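Local coordinates for periplasmic binding protein (Mycobacterium smegmatis, PDB 4MDY), which probably captures an iron-containing solute outside the cytoplasmic membrane and delivers it to an ABC transporter for import, at residues 232-237 with 261-266; 66-71 with 268-273; 199-204 with 284-289. All coordinates share one frame; numbering follows the deposited sequence.

Interaction 1 of 3, residues 232-237 with 261-266; sequences WTTESD and IFTTKE
Trp232 opens the contact as part of a parallel bridge with Phe262. Its backbone N donates to Ile261 O over 2.8 Å. Its O accepts from Thr263 N at 3.1 Å along a nearly straight bond (178° at the hydrogen). The two large side chains leave the same face of the sheet side by side, each with CG anti to its own carbonyl carbon. Their planes are only 25° apart, yet the rings are slid so far that they barely overlap: Phe262 CE1 lies over one face of the indole, 3.6 Å from Trp232 CD1. The indole NE1 is held by Asn260, just before the second segment.

Thr233 is the centre of an inverse gamma turn, and its hydroxyl bonds to Leu180 O on the next strand. Thr234 and Thr263 then exchange two hydroxyl-to-carbonyl hydrogen bonds. Thr234 OG1 donates to Thr263 O at 2.8 Å, while Thr263 OG1 donates to Thr234 O at 2.7 Å. Each hydroxyl sits between its own backbone N and carbonyl carbon and meets a lone pair of the other's carbonyl, in the carbonyl plane. Past the bridge, side-chain hydroxyls thus take over from backbone N-H groups as donors. At Glu235 the grip loosens to packing of its O on Lys265 CB (3.5 Å); the lysine amino group reaches instead to Gly59 O.

Ser236 and Thr264 are the N-caps of helices 237-244 and 265-273, so both helices start just beyond the carboxyl ends of adjacent parallel strands, as in an alpha/beta sheet. Strand 260-262 is the outermost there, next to 229-233; helix 237-244 packs on Trp232, Thr234 and Phe262, whereas Ile261 turns off the face that carries Trp232 and Phe262 and packs on Glu289 and Leu290 of helix 279-294.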
ATOM      1  N   TRP A 232     -10.282  10.696  -5.565  1.00 16.96           N
ATOM      2  CA  TRP A 232     -10.967  10.181  -4.386  1.00 17.38           C
ATOM      3  C   TRP A 232     -10.895   8.661  -4.421  1.00 16.87           C
ATOM      4  O   TRP A 232     -11.322   8.038  -5.398  1.00 17.64           O
ATOM      5  CB  TRP A 232     -12.428  10.601  -4.386  1.00 16.24           C
ATOM      6  CG  TRP A 232     -12.678  12.069  -4.495  1.00 16.17           C
ATOM      7  CD1 TRP A 232     -12.691  12.823  -5.640  1.00 17.58           C
ATOM      8  CD2 TRP A 232     -12.988  12.964  -3.424  1.00 15.31           C
ATOM      9  NE1 TRP A 232     -12.986  14.131  -5.343  1.00 16.58           N
ATOM     10  CE2 TRP A 232     -13.170  14.248  -3.989  1.00 15.97           C
ATOM     11  CE3 TRP A 232     -13.123  12.810  -2.037  1.00 15.30           C
ATOM     12  CZ2 TRP A 232     -13.494  15.364  -3.220  1.00 15.01           C
ATOM     13  CZ3 TRP A 232     -13.453  13.920  -1.273  1.00 13.62           C
ATOM     14  CH2 TRP A 232     -13.636  15.184  -1.868  1.00 15.39           C
ATOM     15  N   THR A 233     -10.375   8.056  -3.358  1.00 16.99           N
ATOM     16  CA  THR A 233     -10.173   6.611  -3.344  1.00 16.18           C
ATOM     17  C   THR A 233     -11.444   5.897  -2.882  1.00 16.76           C
ATOM     18  O   THR A 233     -11.464   5.185  -1.872  1.00 15.30           O
ATOM     19  CB  THR A 233      -8.944   6.210  -2.510  1.00 15.99           C
ATOM     20  OG1 THR A 233      -9.083   6.687  -1.166  1.00 16.94           O
ATOM     21  CG2 THR A 233      -7.674   6.797  -3.150  1.00 16.32           C
ATOM     22  N   THR A 234     -12.509   6.120  -3.644  1.00 17.37           N
ATOM     23  CA  THR A 234     -13.781   5.442  -3.443  1.00 17.49           C
ATOM     24  C   THR A 234     -13.640   3.949  -3.715  1.00 19.19           C
ATOM     25  O   THR A 234     -12.814   3.540  -4.532  1.00 17.71           O
ATOM     26  CB  THR A 234     -14.872   6.021  -4.372  1.00 17.97           C
ATOM     27  OG1 THR A 234     -14.371   6.122  -5.713  1.00 18.36           O
ATOM     28  CG2 THR A 234     -15.305   7.391  -3.898  1.00 17.85           C
ATOM     29  N   GLU A 235     -14.460   3.150  -3.027  1.00 20.39           N
ATOM     30  CA  GLU A 235     -14.477   1.700  -3.183  1.00 24.95           C
ATOM     31  C   GLU A 235     -15.837   1.205  -3.690  1.00 29.26           C
ATOM     32  O   GLU A 235     -16.044   0.002  -3.828  1.00 32.48           O
ATOM     33  CB  GLU A 235     -14.146   1.027  -1.851  1.00 28.72           C
ATOM     34  CG  GLU A 235     -12.782   1.417  -1.294  1.00 31.16           C
ATOM     35  CD  GLU A 235     -12.478   0.772   0.046  1.00 36.29           C
ATOM     36  OE1 GLU A 235     -13.004  -0.331   0.319  1.00 43.30           O
ATOM     37  OE2 GLU A 235     -11.705   1.372   0.827  1.00 40.31           O
ATOM     38  N   SER A 236     -16.756   2.129  -3.967  1.00 26.62           N
ATOM     39  CA  SER A 236     -18.053   1.776  -4.549  1.00 28.94           C
ATOM     40  C   SER A 236     -18.761   2.989  -5.135  1.00 32.34           C
ATOM     41  O   SER A 236     -18.362   4.138  -4.910  1.00 32.48           O
ATOM     42  CB  SER A 236     -18.959   1.120  -3.505  1.00 28.81           C
ATOM     43  OG  SER A 236     -19.308   2.029  -2.476  1.00 31.64           O
ATOM     44  N   ASP A 237     -19.813   2.712  -5.898  1.00 34.73           N
ATOM     45  CA  ASP A 237     -20.726   3.739  -6.376  1.00 34.87           C
ATOM     46  C   ASP A 237     -21.387   4.417  -5.186  1.00 27.97           C
ATOM     47  O   ASP A 237     -21.590   5.629  -5.201  1.00 30.37           O
ATOM     48  CB  ASP A 237     -21.808   3.126  -7.271  1.00 39.82           C
ATOM     49  CG  ASP A 237     -21.256   2.577  -8.579  1.00 47.46           C
ATOM     50  OD1 ASP A 237     -20.270   3.140  -9.107  1.00 53.70           O
ATOM     51  OD2 ASP A 237     -21.825   1.583  -9.081  1.00 61.05           O
ATOM     52  N   ILE A 261     -11.764  12.294  -9.975  1.00 19.98           N
ATOM     53  CA  ILE A 261     -11.614  10.893 -10.281  1.00 18.27           C
ATOM     54  C   ILE A 261     -12.123  10.098  -9.080  1.00 16.68           C
ATOM     55  O   ILE A 261     -11.621  10.250  -7.966  1.00 18.38           O
ATOM     56  CB  ILE A 261     -10.146  10.526 -10.570  1.00 18.16           C
ATOM     57  CG1 ILE A 261      -9.653  11.273 -11.815  1.00 18.54           C
ATOM     58  CG2 ILE A 261     -10.007   9.026 -10.773  1.00 18.86           C
ATOM     59  CD1 ILE A 261      -8.163  11.216 -12.042  1.00 19.04           C
ATOM     60  N   PHE A 262     -13.128   9.264  -9.313  1.00 18.23           N
ATOM     61  CA  PHE A 262     -13.621   8.354  -8.294  1.00 18.67           C
ATOM     62  C   PHE A 262     -13.137   6.959  -8.680  1.00 19.66           C
ATOM     63  O   PHE A 262     -13.595   6.377  -9.664  1.00 20.61           O
ATOM     64  CB  PHE A 262     -15.149   8.413  -8.179  1.00 20.16           C
ATOM     65  CG  PHE A 262     -15.679   9.789  -7.849  1.00 19.42           C
ATOM     66  CD1 PHE A 262     -15.542  10.315  -6.570  1.00 19.33           C
ATOM     67  CD2 PHE A 262     -16.300  10.563  -8.820  1.00 18.50           C
ATOM     68  CE1 PHE A 262     -16.028  11.580  -6.259  1.00 20.15           C
ATOM     69  CE2 PHE A 262     -16.779  11.825  -8.517  1.00 21.07           C
ATOM     70  CZ  PHE A 262     -16.649  12.333  -7.236  1.00 21.29           C
ATOM     71  N   THR A 263     -12.182   6.441  -7.912  1.00 17.48           N
ATOM     72  CA  THR A 263     -11.543   5.180  -8.242  1.00 16.45           C
ATOM     73  C   THR A 263     -12.532   4.027  -8.151  1.00 17.54           C
ATOM     74  O   THR A 263     -13.502   4.071  -7.389  1.00 19.25           O
ATOM     75  CB  THR A 263     -10.367   4.868  -7.301  1.00 15.65           C
ATOM     76  OG1 THR A 263     -10.846   4.776  -5.950  1.00 16.15           O
ATOM     77  CG2 THR A 263      -9.284   5.944  -7.408  1.00 16.10           C
ATOM     78  N   THR A 264     -12.264   2.993  -8.937  1.00 18.72           N
ATOM     79  CA  THR A 264     -12.877   1.696  -8.714  1.00 18.99           C
ATOM     80  C   THR A 264     -12.319   1.110  -7.422  1.00 18.58           C
ATOM     81  O   THR A 264     -11.273   1.545  -6.921  1.00 17.30           O
ATOM     82  CB  THR A 264     -12.564   0.712  -9.852  1.00 21.24           C
ATOM     83  OG1 THR A 264     -11.145   0.531  -9.961  1.00 23.15           O
ATOM     84  CG2 THR A 264     -13.131   1.208 -11.179  1.00 22.17           C
ATOM     85  N   LYS A 265     -13.003   0.114  -6.880  1.00 19.63           N
ATOM     86  CA  LYS A 265     -12.493  -0.587  -5.707  1.00 19.69           C
ATOM     87  C   LYS A 265     -11.069  -1.118  -5.928  1.00 20.51           C
ATOM     88  O   LYS A 265     -10.218  -1.011  -5.038  1.00 20.30           O
ATOM     89  CB  LYS A 265     -13.402  -1.750  -5.329  1.00 19.85           C
ATOM     90  CG  LYS A 265     -12.999  -2.420  -4.028  1.00 22.78           C
ATOM     91  CD  LYS A 265     -13.682  -3.757  -3.863  1.00 24.98           C
ATOM     92  CE  LYS A 265     -13.543  -4.282  -2.453  1.00 27.06           C
ATOM     93  NZ  LYS A 265     -14.173  -5.622  -2.369  1.00 28.73           N
ATOM     94  N   GLU A 266     -10.812  -1.690  -7.103  1.00 20.78           N
ATOM     95  CA  GLU A 266      -9.508  -2.305  -7.352  1.00 22.82           C
ATOM     96  C   GLU A 266      -8.414  -1.247  -7.400  1.00 19.57           C
ATOM     97  O   GLU A 266      -7.330  -1.454  -6.868  1.00 19.65           O
ATOM     98  CB  GLU A 266      -9.489  -3.147  -8.635  1.00 27.86           C
ATOM     99  CG  GLU A 266      -8.427  -4.242  -8.564  1.00 34.27           C
ATOM    100  CD  GLU A 266      -7.993  -4.792  -9.904  1.00 39.35           C
ATOM    101  OE1 GLU A 266      -8.550  -4.379 -10.948  1.00 44.75           O
ATOM    102  OE2 GLU A 266      -7.081  -5.649  -9.904  1.00 42.38           O
TER

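Interaction 2 of 3, residues 66-71 with 268-273; sequences WPWAQR and AGAIAF
Trp66, just before helix 67-73, and Trp68 in its first turn close on one side of helix 265-273, forming an aromatic cluster with Phe273. The packing is tightest at Gly269, where the bare CA lies over the face of the Trp66 six-membered ring, 4.0 Å from its centroid, in a CH-pi contact. The lack of a side chain lets Trp66 lie this close; Trp68 also profits, its CH2 3.3 Å from Gly269 C. Trp68 CZ3 touches Ala270 CB at 3.9 Å. The edge of Trp68 at CZ2 points to the face of the Phe273 ring, planes at 71°, with CZ2 3.8 Å from Phe273 CG. Trp66 meets the same phenyl obliquely, its CD1 3.5 Å from Phe273 CZ. With chi1 at 56°, Trp68 CG sits in the crowded place between backbone N and carbonyl carbon, and Trp66 CB backs one indole face.

Looser is the rest of helix 67-73: exposed Pro67 and Arg71 take no part. The axes of segments 67-71 and 268-273 pass 11.7 Å apart at 77°, so side chains span the distance.

The cluster joins an N-terminal helix to a C-terminal one, consistent with the interface between two lobes of a solute-binding protein bridged by long helix 148-168. Helix 40-46 supplies Asp42, which accepts from Trp68 NE1. Val281 of helix 279-294 packs on Trp68 and Ala270, while loop rings Phe58 and Trp57 meet Trp66 and Phe273.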
ATOM      1  N   TRP A  66      -5.647  -9.669  -2.871  1.00 20.95           N
ATOM      2  CA  TRP A  66      -6.379  -8.907  -3.881  1.00 21.59           C
ATOM      3  C   TRP A  66      -6.099  -9.448  -5.288  1.00 22.57           C
ATOM      4  O   TRP A  66      -5.143 -10.214  -5.482  1.00 21.26           O
ATOM      5  CB  TRP A  66      -6.020  -7.414  -3.758  1.00 20.09           C
ATOM      6  CG  TRP A  66      -6.687  -6.746  -2.573  1.00 18.19           C
ATOM      7  CD1 TRP A  66      -6.483  -7.025  -1.251  1.00 17.65           C
ATOM      8  CD2 TRP A  66      -7.663  -5.700  -2.612  1.00 16.36           C
ATOM      9  NE1 TRP A  66      -7.264  -6.219  -0.469  1.00 16.77           N
ATOM     10  CE2 TRP A  66      -7.999  -5.394  -1.280  1.00 17.59           C
ATOM     11  CE3 TRP A  66      -8.290  -4.997  -3.643  1.00 18.18           C
ATOM     12  CZ2 TRP A  66      -8.928  -4.403  -0.955  1.00 18.64           C
ATOM     13  CZ3 TRP A  66      -9.212  -4.016  -3.314  1.00 16.77           C
ATOM     14  CH2 TRP A  66      -9.513  -3.726  -1.986  1.00 17.42           C
ATOM     15  N   PRO A  67      -6.937  -9.063  -6.277  1.00 22.30           N
ATOM     16  CA  PRO A  67      -6.864  -9.678  -7.606  1.00 22.67           C
ATOM     17  C   PRO A  67      -5.484  -9.679  -8.267  1.00 20.59           C
ATOM     18  O   PRO A  67      -5.149 -10.616  -8.972  1.00 22.18           O
ATOM     19  CB  PRO A  67      -7.861  -8.848  -8.422  1.00 24.78           C
ATOM     20  CG  PRO A  67      -8.877  -8.421  -7.417  1.00 24.56           C
ATOM     21  CD  PRO A  67      -8.066  -8.117  -6.186  1.00 23.87           C
ATOM     22  N   TRP A  68      -4.690  -8.641  -8.037  1.00 20.54           N
ATOM     23  CA  TRP A  68      -3.362  -8.545  -8.658  1.00 18.29           C
ATOM     24  C   TRP A  68      -2.330  -9.534  -8.097  1.00 17.60           C
ATOM     25  O   TRP A  68      -1.238  -9.651  -8.639  1.00 20.58           O
ATOM     26  CB  TRP A  68      -2.829  -7.117  -8.536  1.00 17.96           C
ATOM     27  CG  TRP A  68      -2.774  -6.647  -7.131  1.00 16.77           C
ATOM     28  CD1 TRP A  68      -1.834  -6.970  -6.198  1.00 15.26           C
ATOM     29  CD2 TRP A  68      -3.719  -5.797  -6.472  1.00 17.21           C
ATOM     30  NE1 TRP A  68      -2.125  -6.363  -5.009  1.00 17.29           N
ATOM     31  CE2 TRP A  68      -3.277  -5.638  -5.145  1.00 16.79           C
ATOM     32  CE3 TRP A  68      -4.897  -5.151  -6.877  1.00 19.35           C
ATOM     33  CZ2 TRP A  68      -3.964  -4.853  -4.214  1.00 16.25           C
ATOM     34  CZ3 TRP A  68      -5.575  -4.362  -5.949  1.00 17.62           C
ATOM     35  CH2 TRP A  68      -5.104  -4.223  -4.636  1.00 17.45           C
ATOM     36  N   ALA A  69      -2.657 -10.223  -7.004  1.00 16.94           N
ATOM     37  CA  ALA A  69      -1.765 -11.233  -6.443  1.00 17.99           C
ATOM     38  C   ALA A  69      -2.357 -12.652  -6.437  1.00 21.00           C
ATOM     39  O   ALA A  69      -1.705 -13.586  -5.969  1.00 19.60           O
ATOM     40  CB  ALA A  69      -1.341 -10.832  -5.043  1.00 18.55           C
ATOM     41  N   GLN A  70      -3.564 -12.814  -6.986  1.00 23.79           N
ATOM     42  CA  GLN A  70      -4.252 -14.112  -6.990  1.00 23.67           C
ATOM     43  C   GLN A  70      -3.584 -15.169  -7.876  1.00 21.48           C
ATOM     44  O   GLN A  70      -3.499 -16.335  -7.488  1.00 21.82           O
ATOM     45  CB  GLN A  70      -5.731 -13.934  -7.387  1.00 24.86           C
ATOM     46  CG  GLN A  70      -6.622 -13.534  -6.220  1.00 25.56           C
ATOM     47  CD  GLN A  70      -6.766 -14.658  -5.206  1.00 28.37           C
ATOM     48  OE1 GLN A  70      -6.632 -15.832  -5.559  1.00 32.87           O
ATOM     49  NE2 GLN A  70      -7.024 -14.307  -3.938  1.00 25.25           N
ATOM     50  N   ARG A  71      -3.116 -14.765  -9.056  1.00 24.24           N
ATOM     51  CA  ARG A  71      -2.353 -15.644  -9.953  1.00 29.25           C
ATOM     52  C   ARG A  71      -1.172 -16.274  -9.213  1.00 26.51           C
ATOM     53  O   ARG A  71      -0.931 -17.482  -9.307  1.00 26.48           O
ATOM     54  CB  ARG A  71      -1.821 -14.850 -11.161  1.00 35.13           C
ATOM     55  CG  ARG A  71      -0.960 -15.657 -12.132  1.00 45.32           C
ATOM     56  CD  ARG A  71      -0.276 -14.783 -13.185  1.00 53.62           C
ATOM     57  NE  ARG A  71       0.978 -14.175 -12.718  1.00 59.42           N
ATOM     58  CZ  ARG A  71       2.145 -14.814 -12.584  1.00 62.18           C
ATOM     59  NH1 ARG A  71       2.252 -16.111 -12.864  1.00 66.74           N
ATOM     60  NH2 ARG A  71       3.219 -14.152 -12.157  1.00 58.76           N
ATOM     61  N   ALA A 268      -8.551   1.749  -5.927  1.00 15.28           N
ATOM     62  CA  ALA A 268      -8.416   2.219  -4.553  1.00 17.21           C
ATOM     63  C   ALA A 268      -7.560   1.245  -3.762  1.00 16.99           C
ATOM     64  O   ALA A 268      -6.663   1.650  -3.030  1.00 16.46           O
ATOM     65  CB  ALA A 268      -9.780   2.377  -3.884  1.00 17.70           C
ATOM     66  N   GLY A 269      -7.841  -0.044  -3.911  1.00 18.21           N
ATOM     67  CA  GLY A 269      -7.064  -1.076  -3.225  1.00 18.78           C
ATOM     68  C   GLY A 269      -5.611  -1.060  -3.658  1.00 17.39           C
ATOM     69  O   GLY A 269      -4.708  -1.162  -2.833  1.00 17.54           O
ATOM     70  N   ALA A 270      -5.384  -0.915  -4.956  1.00 18.22           N
ATOM     71  CA  ALA A 270      -4.028  -0.938  -5.499  1.00 17.64           C
ATOM     72  C   ALA A 270      -3.188   0.220  -4.957  1.00 16.74           C
ATOM     73  O   ALA A 270      -2.049   0.020  -4.568  1.00 17.94           O
ATOM     74  CB  ALA A 270      -4.063  -0.933  -7.021  1.00 18.82           C
ATOM     75  N   ILE A 271      -3.777   1.409  -4.880  1.00 17.11           N
ATOM     76  CA  ILE A 271      -3.119   2.577  -4.279  1.00 16.69           C
ATOM     77  C   ILE A 271      -2.787   2.342  -2.800  1.00 17.40           C
ATOM     78  O   ILE A 271      -1.676   2.634  -2.354  1.00 15.91           O
ATOM     79  CB  ILE A 271      -3.987   3.840  -4.431  1.00 17.05           C
ATOM     80  CG1 ILE A 271      -4.084   4.225  -5.906  1.00 17.20           C
ATOM     81  CG2 ILE A 271      -3.425   5.000  -3.615  1.00 16.97           C
ATOM     82  CD1 ILE A 271      -5.231   5.159  -6.233  1.00 16.24           C
ATOM     83  N   ALA A 272      -3.749   1.800  -2.057  1.00 16.26           N
ATOM     84  CA  ALA A 272      -3.580   1.513  -0.637  1.00 17.62           C
ATOM     85  C   ALA A 272      -2.445   0.539  -0.373  1.00 16.64           C
ATOM     86  O   ALA A 272      -1.634   0.764   0.520  1.00 19.51           O
ATOM     87  CB  ALA A 272      -4.872   0.963  -0.048  1.00 16.48           C
ATOM     88  N   PHE A 273      -2.390  -0.541  -1.143  1.00 15.33           N
ATOM     89  CA  PHE A 273      -1.367  -1.564  -0.942  1.00 16.21           C
ATOM     90  C   PHE A 273       0.035  -1.101  -1.339  1.00 17.70           C
ATOM     91  O   PHE A 273       1.023  -1.525  -0.727  1.00 15.26           O
ATOM     92  CB  PHE A 273      -1.734  -2.839  -1.686  1.00 16.23           C
ATOM     93  CG  PHE A 273      -2.514  -3.803  -0.851  1.00 16.78           C
ATOM     94  CD1 PHE A 273      -3.846  -3.553  -0.541  1.00 18.74           C
ATOM     95  CD2 PHE A 273      -1.913  -4.954  -0.359  1.00 17.45           C
ATOM     96  CE1 PHE A 273      -4.567  -4.445   0.243  1.00 17.89           C
ATOM     97  CE2 PHE A 273      -2.626  -5.838   0.427  1.00 17.47           C
ATOM     98  CZ  PHE A 273      -3.952  -5.580   0.726  1.00 17.49           C
TER

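Interaction 3 of 3, residues 199-204 with 284-289; sequences DFLTQM and DQLPPE
Leu286 carries most of this apolar contact, which joins the short helix 199-203 to the C-terminal helix 279-294, and its path can be traced outward from the latter. CB points toward helix 199-203. CG stands anti to the backbone N (chi1 -175°), which extends the chain before it forks. From the fork CD1 turns back from segment 199-204, whereas CD2 runs forward and does the touching. Three side chains gather at this single methyl. Phe200 CE2 meets CD2 of Leu286 at 3.8 Å, the methyl lying at the edge of the phenyl ring and near its plane. Leu201 CD2 comes to 4.1 Å from Leu286 CD2. The selenomethionine Met204 brings its CE to 4.4 Å from Leu286 CD2. Met204 is stretched out beyond CG, with chi2 at 180°, so that CE also gets to Pro287 CG at 4.2 Å.

Prolines 287 and 288 lack an N-H for the preceding turn, and helix 279-294 is kinked at them. Phe162 and Val165 of helix 148-168 close the Met204 side. With only carbon atoms meeting between the two segments, the contact is held by burial and van der Waals fit, imposing no bond direction on the two helices.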
ATOM      1  N   ASP A 199       4.717   9.674  -3.923  1.00 23.04           N
ATOM      2  CA  ASP A 199       5.839   9.647  -4.872  1.00 25.03           C
ATOM      3  C   ASP A 199       5.407   9.198  -6.263  1.00 21.90           C
ATOM      4  O   ASP A 199       5.860   9.754  -7.266  1.00 25.38           O
ATOM      5  CB  ASP A 199       6.980   8.741  -4.386  1.00 28.89           C
ATOM      6  CG  ASP A 199       7.842   9.392  -3.315  1.00 32.73           C
ATOM      7  OD1 ASP A 199       7.786  10.631  -3.147  1.00 38.44           O
ATOM      8  OD2 ASP A 199       8.590   8.652  -2.640  1.00 35.82           O
ATOM      9  N   PHE A 200       4.531   8.202  -6.331  1.00 20.02           N
ATOM     10  CA  PHE A 200       4.084   7.700  -7.621  1.00 20.93           C
ATOM     11  C   PHE A 200       3.425   8.791  -8.465  1.00 19.56           C
ATOM     12  O   PHE A 200       3.573   8.785  -9.675  1.00 23.85           O
ATOM     13  CB  PHE A 200       3.172   6.475  -7.475  1.00 21.62           C
ATOM     14  CG  PHE A 200       1.763   6.787  -7.069  1.00 22.05           C
ATOM     15  CD1 PHE A 200       1.424   6.957  -5.730  1.00 20.83           C
ATOM     16  CD2 PHE A 200       0.759   6.868  -8.023  1.00 24.78           C
ATOM     17  CE1 PHE A 200       0.116   7.224  -5.361  1.00 22.49           C
ATOM     18  CE2 PHE A 200      -0.553   7.123  -7.655  1.00 23.82           C
ATOM     19  CZ  PHE A 200      -0.876   7.301  -6.325  1.00 22.49           C
ATOM     20  N   LEU A 201       2.729   9.727  -7.823  1.00 19.85           N
ATOM     21  CA  LEU A 201       2.094  10.833  -8.536  1.00 20.22           C
ATOM     22  C   LEU A 201       3.140  11.802  -9.069  1.00 21.26           C
ATOM     23  O   LEU A 201       3.058  12.239 -10.225  1.00 20.99           O
ATOM     24  CB  LEU A 201       1.108  11.572  -7.633  1.00 21.35           C
ATOM     25  CG  LEU A 201      -0.105  10.762  -7.166  1.00 22.89           C
ATOM     26  CD1 LEU A 201      -0.839  11.514  -6.071  1.00 24.09           C
ATOM     27  CD2 LEU A 201      -1.038  10.452  -8.324  1.00 23.93           C
ATOM     28  N   THR A 202       4.115  12.124  -8.224  1.00 22.38           N
ATOM     29  CA  THR A 202       5.228  12.993  -8.592  1.00 25.26           C
ATOM     30  C   THR A 202       6.024  12.393  -9.759  1.00 24.62           C
ATOM     31  O   THR A 202       6.405  13.110 -10.691  1.00 27.19           O
ATOM     32  CB  THR A 202       6.138  13.259  -7.368  1.00 28.42           C
ATOM     33  OG1 THR A 202       5.388  13.958  -6.366  1.00 28.94           O
ATOM     34  CG2 THR A 202       7.362  14.096  -7.740  1.00 31.47           C
ATOM     35  N   GLN A 203       6.254  11.082  -9.710  1.00 22.86           N
ATOM     36  CA  GLN A 203       6.981  10.357 -10.769  1.00 26.69           C
ATOM     37  C   GLN A 203       6.251  10.368 -12.115  1.00 25.97           C
ATOM     38  O   GLN A 203       6.882  10.276 -13.168  1.00 28.18           O
ATOM     39  CB  GLN A 203       7.205   8.898 -10.371  1.00 29.12           C
ATOM     40  CG  GLN A 203       8.250   8.650  -9.300  1.00 31.31           C
ATOM     41  CD  GLN A 203       8.310   7.173  -8.912  1.00 38.17           C
ATOM     42  OE1 GLN A 203       7.429   6.664  -8.220  1.00 46.71           O
ATOM     43  NE2 GLN A 203       9.340   6.478  -9.373  1.00 39.24           N
HETATM   44  N   MSE A 204       4.923  10.461 -12.073  1.00 22.83           N
HETATM   45  CA  MSE A 204       4.116  10.586 -13.289  1.00 25.92           C
HETATM   46  C   MSE A 204       4.112  11.993 -13.844  1.00 28.37           C
HETATM   47  O   MSE A 204       3.548  12.230 -14.914  1.00 30.86           O
HETATM   48  CB  MSE A 204       2.671  10.191 -12.990  1.00 26.50           C
HETATM   49  CG  MSE A 204       2.478   8.692 -12.822  1.00 31.68           C
HETATM   50 SE   MSE A 204       0.564   8.425 -12.438  1.00 40.94          SE
HETATM   51  CE  MSE A 204       0.439   6.506 -12.041  1.00 34.22           C
ATOM     52  N   ASP A 284      -1.434   1.155 -14.798  1.00 22.06           N
ATOM     53  CA  ASP A 284      -2.355   0.810 -15.885  1.00 23.51           C
ATOM     54  C   ASP A 284      -3.611   1.669 -15.856  1.00 22.46           C
ATOM     55  O   ASP A 284      -3.986   2.252 -16.875  1.00 23.20           O
ATOM     56  CB  ASP A 284      -2.774  -0.663 -15.820  1.00 26.63           C
ATOM     57  CG  ASP A 284      -1.774  -1.591 -16.471  1.00 31.68           C
ATOM     58  OD1 ASP A 284      -0.935  -1.121 -17.267  1.00 37.84           O
ATOM     59  OD2 ASP A 284      -1.835  -2.805 -16.196  1.00 38.21           O
ATOM     60  N   GLN A 285      -4.260   1.736 -14.695  1.00 21.60           N
ATOM     61  CA  GLN A 285      -5.644   2.230 -14.618  1.00 22.01           C
ATOM     62  C   GLN A 285      -5.792   3.722 -14.298  1.00 19.68           C
ATOM     63  O   GLN A 285      -6.779   4.345 -14.703  1.00 20.07           O
ATOM     64  CB  GLN A 285      -6.443   1.408 -13.606  1.00 24.12           C
ATOM     65  CG  GLN A 285      -6.521  -0.070 -13.958  1.00 29.01           C
ATOM     66  CD  GLN A 285      -7.506  -0.852 -13.098  1.00 32.92           C
ATOM     67  OE1 GLN A 285      -8.405  -0.282 -12.474  1.00 34.98           O
ATOM     68  NE2 GLN A 285      -7.351  -2.178 -13.081  1.00 34.46           N
ATOM     69  N   LEU A 286      -4.841   4.300 -13.572  1.00 17.82           N
ATOM     70  CA  LEU A 286      -4.957   5.709 -13.190  1.00 17.78           C
ATOM     71  C   LEU A 286      -4.675   6.683 -14.333  1.00 18.55           C
ATOM     72  O   LEU A 286      -5.381   7.685 -14.453  1.00 19.15           O
ATOM     73  CB  LEU A 286      -4.081   6.045 -11.970  1.00 16.42           C
ATOM     74  CG  LEU A 286      -4.224   7.471 -11.400  1.00 18.00           C
ATOM     75  CD1 LEU A 286      -5.670   7.830 -11.076  1.00 18.84           C
ATOM     76  CD2 LEU A 286      -3.352   7.638 -10.167  1.00 19.72           C
ATOM     77  N   PRO A 287      -3.636   6.423 -15.158  1.00 19.30           N
ATOM     78  CA  PRO A 287      -3.370   7.433 -16.190  1.00 19.80           C
ATOM     79  C   PRO A 287      -4.517   7.716 -17.173  1.00 19.69           C
ATOM     80  O   PRO A 287      -4.734   8.875 -17.502  1.00 21.94           O
ATOM     81  CB  PRO A 287      -2.113   6.904 -16.889  1.00 19.75           C
ATOM     82  CG  PRO A 287      -1.410   6.133 -15.805  1.00 19.95           C
ATOM     83  CD  PRO A 287      -2.524   5.460 -15.050  1.00 19.47           C
ATOM     84  N   PRO A 288      -5.251   6.685 -17.631  1.00 20.97           N
ATOM     85  CA  PRO A 288      -6.437   6.991 -18.450  1.00 23.47           C
ATOM     86  C   PRO A 288      -7.462   7.907 -17.752  1.00 24.85           C
ATOM     87  O   PRO A 288      -8.096   8.744 -18.412  1.00 23.14           O
ATOM     88  CB  PRO A 288      -7.053   5.614 -18.713  1.00 22.74           C
ATOM     89  CG  PRO A 288      -5.929   4.644 -18.567  1.00 22.35           C
ATOM     90  CD  PRO A 288      -4.965   5.237 -17.578  1.00 22.04           C
ATOM     91  N   GLU A 289      -7.631   7.750 -16.441  1.00 24.39           N
ATOM     92  CA  GLU A 289      -8.557   8.604 -15.689  1.00 24.28           C
ATOM     93  C   GLU A 289      -8.005  10.024 -15.599  1.00 22.80           C
ATOM     94  O   GLU A 289      -8.737  11.001 -15.770  1.00 21.53           O
ATOM     95  CB  GLU A 289      -8.798   8.059 -14.280  1.00 28.20           C
ATOM     96  CG  GLU A 289      -9.395   6.660 -14.215  1.00 33.51           C
ATOM     97  CD  GLU A 289     -10.856   6.590 -14.629  1.00 43.93           C
ATOM     98  OE1 GLU A 289     -11.630   7.533 -14.354  1.00 51.68           O
ATOM     99  OE2 GLU A 289     -11.243   5.563 -15.225  1.00 53.78           O
TER

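In the fold
Interactions 2 and 3 are buried and apolar; interaction 1, at the outer edge of the parallel sheet, is only partly buried and relies on backbone and hydroxyl hydrogen bonds. Helix 265-273 serves both 1 and 2: Ala268 CB packs on Thr234 O and Thr263 OG1, joining the paired threonines to the aromatic cluster. Helix 279-294 follows it and makes interaction 3, which meets interaction 1 through Glu266 and Gln285, probably hydrogen-bonded, and Ile261 against Glu289. Interactions 2 and 3 do not touch. Rings crowd a glycine in interaction 2, whereas in interaction 3 mainly aliphatic groups converge on one leucine methyl, with 240 and 146 Å² buried against 409 Å² in interaction 1.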